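Local coordinates for protein putative N-acetyl-gamma-glutamyl-phosphate reductase (Arabidopsis thaliana, PDB 1XYG) that probably catalyses the NADPH-dependent reduction of N-acetyl-glutamyl phosphate to the corresponding semialdehyde, a step of arginine biosynthesis in the chloroplast, at residues Ala121-Glu124 / Glu125-Gln129; Leu148-Asp151 / Ile152-Ala155; Ile228-Gly231 / Leu232-Ala236; Gln335-Gln338 / Asn339-Met343. All coordinates share one frame; numbering follows the deposited sequence.

Contact 1: Ala121-Glu124 / Glu125-Gln129; sequences AEYE and EWYGQ
The amides of Glu125 to Gly128 bond to the carbonyls of Ala121 to Glu124, i to i+4, from 3.0 Å for Glu125 N to Ala121 O down to a weak last bond from Gly128 N to Glu124 O. One turn apart, Tyr123 and Tyr127 form the aromatic part of the contact. Their planes are only 15° from parallel, yet the rings are slid apart and barely overlap, with centroids 5.1 Å apart; what lies over the Tyr123 face is Tyr127 CB, a CH-pi contact 4.0 Å from the ring centroid. With CG anti to its carbonyl carbon (chi1 -78°), the Tyr127 ring turns its edge to Tyr123 O. Trp126 does likewise on the preceding carbonyl, its CD1 lying 3.3 Å from Glu122 O near the indole plane. Tyr123 OH is held by Asp114, and Arg221 makes a cation-pi contact with Trp126. Beyond the helix the chain folds back: Gln129 O lies 3.4 Å from Glu124 CA in a CA-H...O contact and 3.1 Å from Glu124 CG. The reversal begins at Gly128, whose phi of 67° enters the left-handed region, the classic glycine ending of an alpha-helix, here helix 120-127 in the NAD-binding domain.

Contact 2: Leu148-Asp151 / Ile152-Ala155; sequences LRED and IKKA
Ile152, Lys153 and Asp151 dominate this last turn of helix 145-153. Ile152 N bonds to Leu148 O at 2.9 Å, and the isoleucine side chain leans back over the same carbonyl: with CG1 anti to its own carbonyl carbon (chi1 -63°), CG1 comes within 3.0 Å of Leu148 O and 4.1 Å of Leu148 CB. The rest of Ile152 packs on Val141 and on helix 329-343, so it faces inward within the beta-alpha-beta unit of strands 141-142 and 157-159. Lys153 N continues the pattern, 3.0 Å from Arg149 O. Its side chain, extended beyond CG, runs beside those of Arg149 and Glu150. NZ ends in a salt bridge 3.1 Å from Glu150 OE2, met on the syn side but 24° out of the carboxylate plane; Glu150 reaches it by bending at chi2. Asp151 marks the fraying end: its carbonyl receives only a weak bond from Lys154 N, at 3.3 Å, and its OD1 stays 4.6 Å from Lys154 NZ, too far for a salt bridge. Arg149 sends its guanidinium to Glu283 and Glu348 instead. Arg149 NE and Lys153 NZ are 5.3 Å apart, and their like charges are probably offset by the carboxylates that bind each of them.

Contact 3: Ile228-Gly231 / Leu232-Ala236; sequences IEQG and LSDVA
Ser233 turns OG back toward the preceding turn with chi1 at -68°, which sets it beside its own backbone N and within 2.7 Å of Glu229 O. Ser233 N bonds to Glu229 O as well, also at 2.7 Å, so this oxygen accepts twice from one residue. The two donors come from opposite faces of the carbonyl plane: the amide is tilted 25° from it, whereas OG stands above it by 41° and is not on a lone pair. Leu232 likewise has CG anti to its carbonyl carbon, which lays CG 3.2 Å from Ile228 O and lets CD1 meet Ile228 CG2 at 4.0 Å, two aliphatic chains pointing the same way toward helix 163-177, where Ile168 and Leu176 receive them. A serine hydroxyl closing on the carbonyl four residues back is a familiar helix feature, here within helix 224-236 of the dimerisation domain. On another flank Gln230 and Asp234 run alongside each other, Gln230 CG 4.0 Å from Asp234 OD2. Both polar ends find partners at Arg118: Asp234 OD1 forms a salt bridge with its guanidinium, and Gln230 OE1 takes its backbone N-H. Glu229 forms salt bridges with Lys239 through OE1 and with Arg314 of the second subunit through OE2, which also accepts from Val242 N, while Ser233 OG is bonded to Val240 N. At Gly231 the repeat slackens, Val235 N making only a weak bond to Gly231 O at 3.5 Å.

Contact 4: Gln335-Gln338 / Asn339-Met343; sequences QALQ and NLNIM
Gln335 and Asn339 lie one turn apart on helix 329-343, which packs against the parallel sheet of the Rossmann-type NAD-binding domain. Three consecutive backbone bonds tie the turn together, Asn339 N to Gln335 O at 2.9 Å, Leu340 N to Ala336 O at 3.0 Å and Asn341 N to Leu337 O at 2.9 Å. Both asparagines fold back beside the carbonyl that their own amide uses: chi1 of Asn339 (-74°) places ND2 3.2 Å from Gln335 O, but the poor angle rules out a bond there. Along the same flank the Gln335 and Asn339 amides stand only 11° from parallel, with Gln335 CG 3.8 Å from Asn339 ND2. Real partners lie in the next shell. Asn339 gives ND2 to Gly143 O and pairs OD1 with Thr145 OG1; Gln335 meets Lys330 and Thr166; Asn341 is bonded through both OD1 and ND2, to His39 and to the carbonyls of Glu348 and Thr350. These bonds satisfy buried amides, while Leu337 and Leu340 press on Phe42 and Phe87 of the sheet. The Leu337 side chain crosses that of Asn341 at a slant, CG lying 4.0 Å from Asn341 ND2 and CD1 4.1 Å from Asn341 OD1.

How the contacts relate
Each of the four contacts joins successive turns of one helix, contacts 1 and 2 running past its C-terminal end, but their surroundings set their chemistry. Contact 4 is wholly buried and spends its polar groups on amide hydrogen bonds; the other three are partly buried. Contact 2 and contact 4 touch directly, their centres 10 Å apart, with Ile152 CG2 3.7 Å from Ile342 CD1, so helices 145-153 and 329-343 pack on each other through Ile152, largely but not wholly apolar. Contact 1 and contact 3 do not touch, their nearest atoms being about 5 Å apart, yet Arg314 of the second subunit reaches both, packing on Trp126 and bridging Glu229. Aromatic rings mark contact 1, a lysine-glutamate pair contact 2, and a carbonyl that accepts two hydrogen bonds contact 3.

Contact 1: Ala121-Glu124 / Glu125-Gln129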
ATOM      1  N   ALA A 121      41.517   7.303  -0.997  1.00 48.02           N
ATOM      2  CA  ALA A 121      41.155   8.602  -0.424  1.00 47.77           C
ATOM      3  C   ALA A 121      39.660   8.852  -0.638  1.00 47.67           C
ATOM      4  O   ALA A 121      38.971   9.429   0.207  1.00 46.79           O
ATOM      5  CB  ALA A 121      41.965   9.726  -1.098  1.00 46.18           C
ATOM      6  N   GLU A 122      39.171   8.410  -1.787  1.00 47.99           N
ATOM      7  CA  GLU A 122      37.774   8.566  -2.146  1.00 48.12           C
ATOM      8  C   GLU A 122      36.886   7.765  -1.193  1.00 47.14           C
ATOM      9  O   GLU A 122      35.848   8.246  -0.736  1.00 46.44           O
ATOM     10  CB  GLU A 122      37.590   8.096  -3.582  1.00 48.42           C
ATOM     11  CG  GLU A 122      36.489   8.781  -4.332  1.00 49.68           C
ATOM     12  CD  GLU A 122      36.760   8.795  -5.819  1.00 49.79           C
ATOM     13  OE1 GLU A 122      37.446   9.725  -6.294  1.00 49.44           O
ATOM     14  OE2 GLU A 122      36.301   7.863  -6.507  1.00 49.49           O
ATOM     15  N   TYR A 123      37.302   6.544  -0.876  1.00 46.60           N
ATOM     16  CA  TYR A 123      36.528   5.708   0.034  1.00 48.26           C
ATOM     17  C   TYR A 123      36.446   6.358   1.404  1.00 49.94           C
ATOM     18  O   TYR A 123      35.397   6.352   2.048  1.00 50.05           O
ATOM     19  CB  TYR A 123      37.173   4.322   0.185  1.00 45.85           C
ATOM     20  CG  TYR A 123      36.596   3.491   1.322  1.00 42.83           C
ATOM     21  CD1 TYR A 123      35.420   2.755   1.155  1.00 41.21           C
ATOM     22  CD2 TYR A 123      37.203   3.483   2.586  1.00 41.07           C
ATOM     23  CE1 TYR A 123      34.860   2.037   2.219  1.00 39.50           C
ATOM     24  CE2 TYR A 123      36.649   2.773   3.653  1.00 39.21           C
ATOM     25  CZ  TYR A 123      35.477   2.054   3.466  1.00 39.77           C
ATOM     26  OH  TYR A 123      34.905   1.378   4.526  1.00 37.30           O
ATOM     27  N   GLU A 124      37.567   6.922   1.839  1.00 52.85           N
ATOM     28  CA  GLU A 124      37.650   7.553   3.144  1.00 55.89           C
ATOM     29  C   GLU A 124      36.782   8.801   3.283  1.00 56.51           C
ATOM     30  O   GLU A 124      36.102   8.974   4.294  1.00 55.11           O
ATOM     31  CB  GLU A 124      39.104   7.894   3.459  1.00 58.07           C
ATOM     32  CG  GLU A 124      39.426   7.795   4.929  1.00 61.93           C
ATOM     33  CD  GLU A 124      40.873   8.103   5.237  1.00 63.04           C
ATOM     34  OE1 GLU A 124      41.772   7.467   4.642  1.00 63.52           O
ATOM     35  OE2 GLU A 124      41.110   8.983   6.085  1.00 62.96           O
ATOM     36  N   GLU A 125      36.796   9.664   2.272  1.00 57.70           N
ATOM     37  CA  GLU A 125      36.001  10.881   2.337  1.00 58.80           C
ATOM     38  C   GLU A 125      34.502  10.584   2.306  1.00 56.27           C
ATOM     39  O   GLU A 125      33.717  11.255   2.976  1.00 54.73           O
ATOM     40  CB  GLU A 125      36.360  11.838   1.193  1.00 65.52           C
ATOM     41  CG  GLU A 125      35.808  11.464  -0.168  1.00 73.43           C
ATOM     42  CD  GLU A 125      35.648  12.673  -1.084  1.00 78.06           C
ATOM     43  OE1 GLU A 125      34.825  13.556  -0.763  1.00 80.77           O
ATOM     44  OE2 GLU A 125      36.338  12.744  -2.125  1.00 81.03           O
ATOM     45  N   TRP A 126      34.103   9.575   1.537  1.00 52.64           N
ATOM     46  CA  TRP A 126      32.689   9.231   1.440  1.00 50.57           C
ATOM     47  C   TRP A 126      32.165   8.272   2.508  1.00 50.83           C
ATOM     48  O   TRP A 126      30.964   8.253   2.796  1.00 51.55           O
ATOM     49  CB  TRP A 126      32.371   8.642   0.063  1.00 45.99           C
ATOM     50  CG  TRP A 126      32.316   9.647  -1.027  1.00 41.59           C
ATOM     51  CD1 TRP A 126      33.339  10.037  -1.844  1.00 40.19           C
ATOM     52  CD2 TRP A 126      31.184  10.430  -1.398  1.00 39.04           C
ATOM     53  NE1 TRP A 126      32.910  11.021  -2.703  1.00 38.45           N
ATOM     54  CE2 TRP A 126      31.587  11.282  -2.453  1.00 38.38           C
ATOM     55  CE3 TRP A 126      29.857  10.499  -0.942  1.00 37.68           C
ATOM     56  CZ2 TRP A 126      30.719  12.192  -3.059  1.00 35.90           C
ATOM     57  CZ3 TRP A 126      28.992  11.404  -1.541  1.00 37.01           C
ATOM     58  CH2 TRP A 126      29.429  12.239  -2.591  1.00 36.76           C
ATOM     59  N   TYR A 127      33.048   7.472   3.095  1.00 51.42           N
ATOM     60  CA  TYR A 127      32.610   6.518   4.114  1.00 52.19           C
ATOM     61  C   TYR A 127      33.039   6.817   5.551  1.00 53.40           C
ATOM     62  O   TYR A 127      32.722   6.061   6.462  1.00 54.30           O
ATOM     63  CB  TYR A 127      33.017   5.101   3.695  1.00 50.36           C
ATOM     64  CG  TYR A 127      32.095   4.516   2.643  1.00 46.89           C
ATOM     65  CD1 TYR A 127      30.897   3.906   3.010  1.00 46.89           C
ATOM     66  CD2 TYR A 127      32.361   4.673   1.284  1.00 46.06           C
ATOM     67  CE1 TYR A 127      29.975   3.482   2.057  1.00 45.61           C
ATOM     68  CE2 TYR A 127      31.438   4.248   0.312  1.00 45.37           C
ATOM     69  CZ  TYR A 127      30.244   3.661   0.714  1.00 45.66           C
ATOM     70  OH  TYR A 127      29.282   3.310  -0.206  1.00 41.69           O
ATOM     71  N   GLY A 128      33.764   7.914   5.736  1.00 55.95           N
ATOM     72  CA  GLY A 128      34.172   8.346   7.067  1.00 60.44           C
ATOM     73  C   GLY A 128      35.157   7.512   7.867  1.00 63.27           C
ATOM     74  O   GLY A 128      35.197   7.593   9.101  1.00 64.25           O
ATOM     75  N   GLN A 129      35.974   6.728   7.179  1.00 63.61           N
ATOM     76  CA  GLN A 129      36.978   5.932   7.860  1.00 65.24           C
ATOM     77  C   GLN A 129      38.027   5.406   6.887  1.00 65.21           C
ATOM     78  O   GLN A 129      37.778   5.237   5.695  1.00 60.05           O
ATOM     79  CB  GLN A 129      36.333   4.813   8.694  1.00 69.23           C
ATOM     80  CG  GLN A 129      36.084   3.454   8.074  1.00 74.58           C
ATOM     81  CD  GLN A 129      35.410   2.507   9.065  1.00 77.90           C
ATOM     82  OE1 GLN A 129      35.673   2.562  10.265  1.00 80.23           O
ATOM     83  NE2 GLN A 129      34.555   1.627   8.563  1.00 80.53           N
TER

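Contact 2: Leu148-Asp151 / Ile152-Ala155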
ATOM      1  N   LEU A 148      31.568  -6.130 -16.972  1.00 35.90           N
ATOM      2  CA  LEU A 148      32.893  -6.671 -16.648  1.00 37.02           C
ATOM      3  C   LEU A 148      32.940  -8.197 -16.542  1.00 36.14           C
ATOM      4  O   LEU A 148      33.801  -8.757 -15.864  1.00 34.09           O
ATOM      5  CB  LEU A 148      33.391  -6.039 -15.342  1.00 37.72           C
ATOM      6  CG  LEU A 148      33.531  -4.509 -15.349  1.00 40.87           C
ATOM      7  CD1 LEU A 148      33.870  -3.992 -13.963  1.00 40.77           C
ATOM      8  CD2 LEU A 148      34.615  -4.113 -16.332  1.00 42.39           C
ATOM      9  N   ARG A 149      32.016  -8.859 -17.228  1.00 36.87           N
ATOM     10  CA  ARG A 149      31.938 -10.311 -17.204  1.00 38.65           C
ATOM     11  C   ARG A 149      33.301 -11.011 -17.265  1.00 39.83           C
ATOM     12  O   ARG A 149      33.636 -11.811 -16.386  1.00 37.06           O
ATOM     13  CB  ARG A 149      31.076 -10.812 -18.361  1.00 39.35           C
ATOM     14  CG  ARG A 149      30.557 -12.212 -18.114  1.00 42.06           C
ATOM     15  CD  ARG A 149      30.108 -12.844 -19.382  1.00 42.77           C
ATOM     16  NE  ARG A 149      29.470 -11.880 -20.267  1.00 44.90           N
ATOM     17  CZ  ARG A 149      28.222 -11.447 -20.149  1.00 43.41           C
ATOM     18  NH1 ARG A 149      27.443 -11.885 -19.169  1.00 43.14           N
ATOM     19  NH2 ARG A 149      27.747 -10.595 -21.045  1.00 42.41           N
ATOM     20  N   GLU A 150      34.080 -10.712 -18.300  1.00 42.05           N
ATOM     21  CA  GLU A 150      35.383 -11.342 -18.483  1.00 45.14           C
ATOM     22  C   GLU A 150      36.357 -11.193 -17.314  1.00 44.32           C
ATOM     23  O   GLU A 150      37.102 -12.123 -17.003  1.00 42.81           O
ATOM     24  CB  GLU A 150      36.027 -10.837 -19.775  1.00 49.71           C
ATOM     25  CG  GLU A 150      35.276 -11.270 -21.024  1.00 56.78           C
ATOM     26  CD  GLU A 150      35.001 -12.767 -21.046  1.00 60.46           C
ATOM     27  OE1 GLU A 150      35.959 -13.550 -20.870  1.00 63.07           O
ATOM     28  OE2 GLU A 150      33.831 -13.164 -21.238  1.00 61.22           O
ATOM     29  N   ASP A 151      36.367 -10.034 -16.668  1.00 42.99           N
ATOM     30  CA  ASP A 151      37.258  -9.842 -15.533  1.00 42.72           C
ATOM     31  C   ASP A 151      36.695 -10.559 -14.313  1.00 42.09           C
ATOM     32  O   ASP A 151      37.440 -11.113 -13.502  1.00 41.90           O
ATOM     33  CB  ASP A 151      37.422  -8.360 -15.214  1.00 43.58           C
ATOM     34  CG  ASP A 151      38.188  -7.624 -16.275  1.00 45.99           C
ATOM     35  OD1 ASP A 151      39.273  -8.107 -16.660  1.00 46.94           O
ATOM     36  OD2 ASP A 151      37.712  -6.560 -16.718  1.00 46.97           O
ATOM     37  N   ILE A 152      35.373 -10.544 -14.192  1.00 40.67           N
ATOM     38  CA  ILE A 152      34.696 -11.186 -13.073  1.00 39.54           C
ATOM     39  C   ILE A 152      34.978 -12.694 -13.015  1.00 40.87           C
ATOM     40  O   ILE A 152      35.245 -13.235 -11.941  1.00 40.30           O
ATOM     41  CB  ILE A 152      33.164 -10.941 -13.150  1.00 37.88           C
ATOM     42  CG1 ILE A 152      32.874  -9.435 -13.039  1.00 36.24           C
ATOM     43  CG2 ILE A 152      32.451 -11.691 -12.034  1.00 33.75           C
ATOM     44  CD1 ILE A 152      31.399  -9.062 -13.221  1.00 35.06           C
ATOM     45  N   LYS A 153      34.937 -13.357 -14.169  1.00 42.88           N
ATOM     46  CA  LYS A 153      35.176 -14.799 -14.246  1.00 45.25           C
ATOM     47  C   LYS A 153      36.482 -15.250 -13.596  1.00 46.83           C
ATOM     48  O   LYS A 153      36.546 -16.324 -12.996  1.00 47.27           O
ATOM     49  CB  LYS A 153      35.188 -15.269 -15.703  1.00 46.41           C
ATOM     50  CG  LYS A 153      33.880 -15.162 -16.446  1.00 47.92           C
ATOM     51  CD  LYS A 153      34.086 -15.573 -17.895  1.00 50.56           C
ATOM     52  CE  LYS A 153      32.768 -15.708 -18.626  1.00 53.32           C
ATOM     53  NZ  LYS A 153      32.972 -15.895 -20.085  1.00 55.84           N
ATOM     54  N   LYS A 154      37.524 -14.437 -13.720  1.00 47.21           N
ATOM     55  CA  LYS A 154      38.816 -14.801 -13.159  1.00 48.30           C
ATOM     56  C   LYS A 154      39.200 -14.069 -11.874  1.00 46.82           C
ATOM     57  O   LYS A 154      40.368 -14.057 -11.487  1.00 46.67           O
ATOM     58  CB  LYS A 154      39.904 -14.608 -14.219  1.00 51.33           C
ATOM     59  CG  LYS A 154      39.873 -13.249 -14.891  1.00 55.17           C
ATOM     60  CD  LYS A 154      40.863 -13.184 -16.046  1.00 59.62           C
ATOM     61  CE  LYS A 154      40.787 -11.846 -16.769  1.00 62.90           C
ATOM     62  NZ  LYS A 154      41.779 -11.745 -17.879  1.00 66.72           N
ATOM     63  N   ALA A 155      38.219 -13.467 -11.208  1.00 45.46           N
ATOM     64  CA  ALA A 155      38.487 -12.752  -9.964  1.00 43.49           C
ATOM     65  C   ALA A 155      38.216 -13.661  -8.774  1.00 42.23           C
ATOM     66  O   ALA A 155      37.404 -14.582  -8.860  1.00 42.61           O
ATOM     67  CB  ALA A 155      37.617 -11.511  -9.871  1.00 42.94           C
TER

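Contact 3: Ile228-Gly231 / Leu232-Ala236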
ATOM      1  N   ILE A 228      28.956   5.661  -8.875  1.00 29.41           N
ATOM      2  CA  ILE A 228      28.388   5.972 -10.178  1.00 28.70           C
ATOM      3  C   ILE A 228      29.414   6.680 -11.062  1.00 29.30           C
ATOM      4  O   ILE A 228      29.636   6.290 -12.209  1.00 30.19           O
ATOM      5  CB  ILE A 228      27.157   6.889 -10.035  1.00 26.99           C
ATOM      6  CG1 ILE A 228      25.991   6.118  -9.419  1.00 26.00           C
ATOM      7  CG2 ILE A 228      26.784   7.475 -11.392  1.00 28.09           C
ATOM      8  CD1 ILE A 228      24.879   7.014  -8.938  1.00 24.06           C
ATOM      9  N   GLU A 229      30.034   7.723 -10.520  1.00 29.63           N
ATOM     10  CA  GLU A 229      31.019   8.494 -11.268  1.00 30.45           C
ATOM     11  C   GLU A 229      32.261   7.681 -11.643  1.00 30.76           C
ATOM     12  O   GLU A 229      32.837   7.883 -12.713  1.00 30.07           O
ATOM     13  CB  GLU A 229      31.414   9.752 -10.481  1.00 28.85           C
ATOM     14  CG  GLU A 229      30.229  10.639 -10.117  1.00 29.37           C
ATOM     15  CD  GLU A 229      30.651  11.995  -9.585  1.00 31.63           C
ATOM     16  OE1 GLU A 229      31.775  12.094  -9.047  1.00 31.53           O
ATOM     17  OE2 GLU A 229      29.855  12.961  -9.693  1.00 31.88           O
ATOM     18  N   GLN A 230      32.667   6.760 -10.775  1.00 30.72           N
ATOM     19  CA  GLN A 230      33.835   5.924 -11.060  1.00 31.50           C
ATOM     20  C   GLN A 230      33.587   5.120 -12.336  1.00 31.30           C
ATOM     21  O   GLN A 230      34.403   5.125 -13.257  1.00 32.11           O
ATOM     22  CB  GLN A 230      34.119   4.969  -9.893  1.00 31.62           C
ATOM     23  CG  GLN A 230      35.283   4.023 -10.148  1.00 34.19           C
ATOM     24  CD  GLN A 230      35.562   3.097  -8.977  1.00 35.52           C
ATOM     25  OE1 GLN A 230      36.093   3.516  -7.948  1.00 37.71           O
ATOM     26  NE2 GLN A 230      35.198   1.832  -9.128  1.00 34.42           N
ATOM     27  N   GLY A 231      32.451   4.436 -12.390  1.00 32.07           N
ATOM     28  CA  GLY A 231      32.123   3.649 -13.568  1.00 30.90           C
ATOM     29  C   GLY A 231      32.006   4.483 -14.831  1.00 30.40           C
ATOM     30  O   GLY A 231      32.517   4.098 -15.881  1.00 30.61           O
ATOM     31  N   LEU A 232      31.332   5.624 -14.742  1.00 31.13           N
ATOM     32  CA  LEU A 232      31.167   6.488 -15.903  1.00 31.31           C
ATOM     33  C   LEU A 232      32.494   7.131 -16.308  1.00 31.99           C
ATOM     34  O   LEU A 232      32.803   7.244 -17.493  1.00 31.03           O
ATOM     35  CB  LEU A 232      30.126   7.573 -15.623  1.00 29.29           C
ATOM     36  CG  LEU A 232      28.737   7.085 -15.206  1.00 31.29           C
ATOM     37  CD1 LEU A 232      27.777   8.272 -15.212  1.00 29.69           C
ATOM     38  CD2 LEU A 232      28.246   5.986 -16.146  1.00 29.65           C
ATOM     39  N   SER A 233      33.281   7.553 -15.326  1.00 34.31           N
ATOM     40  CA  SER A 233      34.568   8.175 -15.619  1.00 35.54           C
ATOM     41  C   SER A 233      35.494   7.211 -16.354  1.00 36.83           C
ATOM     42  O   SER A 233      36.200   7.608 -17.281  1.00 35.54           O
ATOM     43  CB  SER A 233      35.251   8.649 -14.333  1.00 35.07           C
ATOM     44  OG  SER A 233      34.554   9.735 -13.751  1.00 35.16           O
ATOM     45  N   ASP A 234      35.496   5.947 -15.942  1.00 38.82           N
ATOM     46  CA  ASP A 234      36.352   4.959 -16.584  1.00 41.49           C
ATOM     47  C   ASP A 234      36.041   4.813 -18.066  1.00 42.40           C
ATOM     48  O   ASP A 234      36.945   4.681 -18.882  1.00 42.40           O
ATOM     49  CB  ASP A 234      36.217   3.593 -15.909  1.00 43.24           C
ATOM     50  CG  ASP A 234      36.776   3.580 -14.498  1.00 46.84           C
ATOM     51  OD1 ASP A 234      37.636   4.431 -14.173  1.00 46.51           O
ATOM     52  OD2 ASP A 234      36.361   2.703 -13.714  1.00 48.20           O
ATOM     53  N   VAL A 235      34.760   4.846 -18.409  1.00 43.11           N
ATOM     54  CA  VAL A 235      34.346   4.705 -19.792  1.00 45.47           C
ATOM     55  C   VAL A 235      34.579   5.982 -20.603  1.00 46.54           C
ATOM     56  O   VAL A 235      35.060   5.929 -21.736  1.00 45.81           O
ATOM     57  CB  VAL A 235      32.856   4.306 -19.862  1.00 46.14           C
ATOM     58  CG1 VAL A 235      31.975   5.444 -19.438  1.00 46.44           C
ATOM     59  CG2 VAL A 235      32.509   3.883 -21.225  1.00 46.13           C
ATOM     60  N   ALA A 236      34.237   7.126 -20.023  1.00 47.73           N
ATOM     61  CA  ALA A 236      34.398   8.400 -20.705  1.00 49.31           C
ATOM     62  C   ALA A 236      35.849   8.859 -20.726  1.00 51.57           C
ATOM     63  O   ALA A 236      36.189   9.823 -21.414  1.00 49.96           O
ATOM     64  CB  ALA A 236      33.523   9.465 -20.038  1.00 50.31           C
TER

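Contact 4: Gln335-Gln338 / Asn339-Met343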
ATOM      1  N   GLN A 335      22.396 -10.218  -8.633  1.00 26.11           N
ATOM      2  CA  GLN A 335      23.633  -9.964  -9.354  1.00 26.35           C
ATOM      3  C   GLN A 335      24.799 -10.670  -8.659  1.00 27.16           C
ATOM      4  O   GLN A 335      25.713 -11.165  -9.317  1.00 27.98           O
ATOM      5  CB  GLN A 335      23.902  -8.458  -9.435  1.00 26.91           C
ATOM      6  CG  GLN A 335      25.173  -8.106 -10.189  1.00 23.85           C
ATOM      7  CD  GLN A 335      25.056  -6.783 -10.914  1.00 25.68           C
ATOM      8  OE1 GLN A 335      25.110  -6.728 -12.147  1.00 25.78           O
ATOM      9  NE2 GLN A 335      24.885  -5.704 -10.156  1.00 23.81           N
ATOM     10  N   ALA A 336      24.760 -10.714  -7.329  1.00 25.90           N
ATOM     11  CA  ALA A 336      25.808 -11.370  -6.560  1.00 26.64           C
ATOM     12  C   ALA A 336      25.923 -12.833  -7.001  1.00 28.76           C
ATOM     13  O   ALA A 336      27.025 -13.345  -7.232  1.00 27.60           O
ATOM     14  CB  ALA A 336      25.493 -11.292  -5.067  1.00 23.09           C
ATOM     15  N   LEU A 337      24.777 -13.498  -7.120  1.00 29.07           N
ATOM     16  CA  LEU A 337      24.748 -14.890  -7.536  1.00 29.71           C
ATOM     17  C   LEU A 337      25.167 -14.996  -8.997  1.00 30.04           C
ATOM     18  O   LEU A 337      25.864 -15.939  -9.384  1.00 30.86           O
ATOM     19  CB  LEU A 337      23.346 -15.473  -7.350  1.00 29.30           C
ATOM     20  CG  LEU A 337      23.168 -16.936  -7.775  1.00 29.88           C
ATOM     21  CD1 LEU A 337      24.171 -17.818  -7.052  1.00 27.32           C
ATOM     22  CD2 LEU A 337      21.749 -17.384  -7.474  1.00 28.59           C
ATOM     23  N   GLN A 338      24.740 -14.028  -9.803  1.00 30.74           N
ATOM     24  CA  GLN A 338      25.087 -14.005 -11.220  1.00 29.38           C
ATOM     25  C   GLN A 338      26.607 -14.015 -11.343  1.00 28.37           C
ATOM     26  O   GLN A 338      27.164 -14.699 -12.194  1.00 29.17           O
ATOM     27  CB  GLN A 338      24.526 -12.747 -11.892  1.00 29.42           C
ATOM     28  CG  GLN A 338      24.505 -12.802 -13.423  1.00 28.72           C
ATOM     29  CD  GLN A 338      23.881 -11.563 -14.050  1.00 28.38           C
ATOM     30  OE1 GLN A 338      23.048 -10.896 -13.436  1.00 28.66           O
ATOM     31  NE2 GLN A 338      24.273 -11.259 -15.282  1.00 27.70           N
ATOM     32  N   ASN A 339      27.271 -13.259 -10.477  1.00 28.90           N
ATOM     33  CA  ASN A 339      28.730 -13.178 -10.490  1.00 28.49           C
ATOM     34  C   ASN A 339      29.381 -14.460  -9.984  1.00 28.18           C
ATOM     35  O   ASN A 339      30.334 -14.957 -10.584  1.00 26.41           O
ATOM     36  CB  ASN A 339      29.217 -12.003  -9.640  1.00 28.67           C
ATOM     37  CG  ASN A 339      28.983 -10.669 -10.305  1.00 30.37           C
ATOM     38  OD1 ASN A 339      29.185 -10.520 -11.518  1.00 29.74           O
ATOM     39  ND2 ASN A 339      28.573  -9.677  -9.512  1.00 29.25           N
ATOM     40  N   LEU A 340      28.871 -15.003  -8.884  1.00 27.98           N
ATOM     41  CA  LEU A 340      29.457 -16.219  -8.346  1.00 30.06           C
ATOM     42  C   LEU A 340      29.324 -17.368  -9.336  1.00 30.47           C
ATOM     43  O   LEU A 340      30.225 -18.196  -9.435  1.00 30.14           O
ATOM     44  CB  LEU A 340      28.814 -16.610  -7.018  1.00 28.84           C
ATOM     45  CG  LEU A 340      29.540 -17.764  -6.307  1.00 30.89           C
ATOM     46  CD1 LEU A 340      30.949 -17.319  -5.911  1.00 28.77           C
ATOM     47  CD2 LEU A 340      28.773 -18.191  -5.069  1.00 29.08           C
ATOM     48  N   ASN A 341      28.210 -17.420 -10.065  1.00 31.26           N
ATOM     49  CA  ASN A 341      28.019 -18.482 -11.042  1.00 31.83           C
ATOM     50  C   ASN A 341      29.214 -18.582 -11.978  1.00 33.66           C
ATOM     51  O   ASN A 341      29.864 -19.626 -12.046  1.00 34.93           O
ATOM     52  CB  ASN A 341      26.740 -18.272 -11.863  1.00 30.75           C
ATOM     53  CG  ASN A 341      25.489 -18.804 -11.151  1.00 30.54           C
ATOM     54  OD1 ASN A 341      25.557 -19.771 -10.383  1.00 27.80           O
ATOM     55  ND2 ASN A 341      24.340 -18.187 -11.420  1.00 29.03           N
ATOM     56  N   ILE A 342      29.515 -17.495 -12.683  1.00 34.93           N
ATOM     57  CA  ILE A 342      30.625 -17.499 -13.624  1.00 35.26           C
ATOM     58  C   ILE A 342      31.996 -17.607 -12.954  1.00 36.80           C
ATOM     59  O   ILE A 342      32.939 -18.137 -13.544  1.00 38.77           O
ATOM     60  CB  ILE A 342      30.583 -16.253 -14.539  1.00 36.81           C
ATOM     61  CG1 ILE A 342      30.701 -14.970 -13.714  1.00 35.54           C
ATOM     62  CG2 ILE A 342      29.273 -16.241 -15.330  1.00 34.97           C
ATOM     63  CD1 ILE A 342      30.727 -13.710 -14.559  1.00 34.07           C
ATOM     64  N   MET A 343      32.112 -17.115 -11.723  1.00 35.45           N
ATOM     65  CA  MET A 343      33.378 -17.193 -10.999  1.00 34.76           C
ATOM     66  C   MET A 343      33.723 -18.651 -10.708  1.00 35.23           C
ATOM     67  O   MET A 343      34.894 -19.019 -10.639  1.00 33.31           O
ATOM     68  CB  MET A 343      33.288 -16.424  -9.679  1.00 34.71           C
ATOM     69  CG  MET A 343      33.318 -14.912  -9.837  1.00 33.44           C
ATOM     70  SD  MET A 343      32.701 -14.065  -8.370  1.00 31.26           S
ATOM     71  CE  MET A 343      34.175 -14.055  -7.306  1.00 35.91           C
TER